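Local coordinates for protein dipicolinate synthase subunit A (Bacillus halodurans, PDB 3D4O) that probably takes part in dipicolinate synthesis as one subunit of dipicolinate synthase, an oxidoreductase with two Rossmann-type domains, at residues Thr250-Ala255 against Ile260-Val265. Residues are numbered along the deposited sequence; the frame is centred on the assembly and turned at random.
Sequences TDFRYA and IKALLV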
# COMPACT_ATOMS: atom_id res chain seq x y z
N THR C 250 -10.12 -16.53 -11.05
CA THR C 250 -9.32 -17.42 -10.21
C THR C 250 -10.11 -18.55 -9.58
O THR C 250 -11.26 -18.39 -9.20
CB THR C 250 -8.65 -16.58 -9.07
OG1 THR C 250 -7.89 -15.53 -9.65
CG2 THR C 250 -7.74 -17.43 -8.17
N ASP C 251 -9.45 -19.69 -9.46
CA ASP C 251 -10.04 -20.83 -8.74
C ASP C 251 -9.79 -20.62 -7.25
O ASP C 251 -8.84 -21.18 -6.66
CB ASP C 251 -9.45 -22.15 -9.17
CG ASP C 251 -10.23 -23.35 -8.64
OD1 ASP C 251 -11.04 -23.19 -7.71
OD2 ASP C 251 -10.04 -24.45 -9.17
N PHE C 252 -10.63 -19.78 -6.67
CA PHE C 252 -10.55 -19.38 -5.26
C PHE C 252 -10.70 -20.56 -4.32
O PHE C 252 -10.14 -20.55 -3.22
CB PHE C 252 -11.57 -18.30 -4.88
CG PHE C 252 -11.35 -16.98 -5.58
CD1 PHE C 252 -10.27 -16.18 -5.26
CD2 PHE C 252 -12.24 -16.54 -6.55
CE1 PHE C 252 -10.07 -14.98 -5.91
CE2 PHE C 252 -12.05 -15.34 -7.20
CZ PHE C 252 -10.97 -14.56 -6.89
N ARG C 253 -11.43 -21.58 -4.75
CA ARG C 253 -11.64 -22.71 -3.88
C ARG C 253 -10.33 -23.48 -3.80
O ARG C 253 -9.88 -23.88 -2.73
CB ARG C 253 -12.81 -23.60 -4.35
N TYR C 254 -9.67 -23.64 -4.94
CA TYR C 254 -8.40 -24.39 -4.96
C TYR C 254 -7.28 -23.61 -4.27
O TYR C 254 -6.45 -24.18 -3.57
CB TYR C 254 -7.97 -24.79 -6.37
CG TYR C 254 -6.72 -25.66 -6.32
CD1 TYR C 254 -6.81 -27.00 -6.00
CD2 TYR C 254 -5.46 -25.12 -6.56
CE1 TYR C 254 -5.69 -27.79 -5.92
CE2 TYR C 254 -4.32 -25.92 -6.49
CZ TYR C 254 -4.45 -27.26 -6.17
OH TYR C 254 -3.34 -28.08 -6.09
N ALA C 255 -7.27 -22.31 -4.47
CA ALA C 255 -6.22 -21.45 -3.89
C ALA C 255 -6.23 -21.63 -2.39
O ALA C 255 -5.23 -21.91 -1.73
CB ALA C 255 -6.46 -19.97 -4.23
N ILE C 260 -2.86 -20.76 -0.89
CA ILE C 260 -2.45 -19.56 -1.60
C ILE C 260 -3.46 -18.47 -1.24
O ILE C 260 -4.66 -18.69 -1.33
CB ILE C 260 -2.46 -19.72 -3.13
CG1 ILE C 260 -1.48 -20.80 -3.59
CG2 ILE C 260 -2.11 -18.39 -3.79
CD1 ILE C 260 -0.04 -20.44 -3.43
N LYS C 261 -2.97 -17.33 -0.78
CA LYS C 261 -3.83 -16.17 -0.46
C LYS C 261 -4.25 -15.46 -1.75
O LYS C 261 -3.44 -14.89 -2.48
CB LYS C 261 -3.10 -15.16 0.44
CG LYS C 261 -3.97 -13.99 0.87
CD LYS C 261 -3.28 -13.17 1.96
CE LYS C 261 -4.21 -12.10 2.57
NZ LYS C 261 -3.59 -11.38 3.73
N ALA C 262 -5.54 -15.52 -2.01
CA ALA C 262 -6.14 -14.93 -3.20
C ALA C 262 -7.37 -14.12 -2.83
O ALA C 262 -8.23 -14.60 -2.12
CB ALA C 262 -6.50 -16.04 -4.18
N LEU C 263 -7.43 -12.90 -3.33
CA LEU C 263 -8.54 -11.99 -3.05
C LEU C 263 -9.18 -11.39 -4.31
O LEU C 263 -8.48 -11.01 -5.26
CB LEU C 263 -8.06 -10.84 -2.15
CG LEU C 263 -7.40 -11.10 -0.79
CD1 LEU C 263 -6.92 -9.81 -0.19
CD2 LEU C 263 -8.37 -11.77 0.16
N LEU C 264 -10.51 -11.33 -4.29
CA LEU C 264 -11.30 -10.70 -5.34
C LEU C 264 -11.52 -9.28 -4.81
O LEU C 264 -12.26 -9.07 -3.86
CB LEU C 264 -12.63 -11.45 -5.57
CG LEU C 264 -13.55 -10.99 -6.71
CD1 LEU C 264 -12.89 -11.11 -8.07
CD2 LEU C 264 -14.83 -11.80 -6.70
N VAL C 265 -10.89 -8.30 -5.45
CA VAL C 265 -10.85 -6.93 -4.91
C VAL C 265 -11.50 -5.83 -5.77
O VAL C 265 -10.82 -5.13 -6.52
CB VAL C 265 -9.40 -6.51 -4.69
CG1 VAL C 265 -9.35 -5.13 -4.05
CG2 VAL C 265 -8.64 -7.55 -3.80
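Ala255 and Ile260 bring the two backbones together: their CA atoms lie 4.8 Å apart, and the one hydrogen bond between 250-255 and 260-265 runs from Ile260 N to Ala255 O (2.8 Å), with an N-H...O angle of 146°. Beyond this link the chain runs on as strand 261-264, which passes beside the opening of helix 252-257. Asp251 is the N-cap of that helix; its OD1 accepts from Tyr254 N, which comes from above the carboxylate plane.

On the helix side, Ala255 and Phe252 supply most of the buried surface. The Ala255 methyl points from the helix onto the strand segment, with its CB 3.9 Å from Ala262 CB and also against Ile260 O. Phe252 CG is anti to the carbonyl carbon (chi1 -65°), which swings the ring out along the strand. Its CD1 edge meets Ala262 CB at 3.9 Å, close to the ring plane, while CE1 lies obliquely by the Leu263 carbonyl carbon. Farther along, CZ reaches Leu264 CB at 3.8 Å, the two side chains crossing at about a right angle. One ring face is backed by Thr250 CB, 3.7 Å above the plane and offset toward the rim; Thr250 OG1 is hydrogen-bonded to Asp242 OD2. A serine in place of Phe252 would probably open a gap beside Ala262 and leave Leu264 CB without its aromatic neighbour.

Strand 261-264 is hydrogen-bonded through Lys261 and Leu263 to strand 239-242, and Ala262 also touches Val240. The short helix thus packs on the edge strand of a parallel sheet with order 3-2-1-4-5-6, closing the last beta-alpha-beta crossover of a Rossmann fold in the alanine dehydrogenase/PNT C-terminal family.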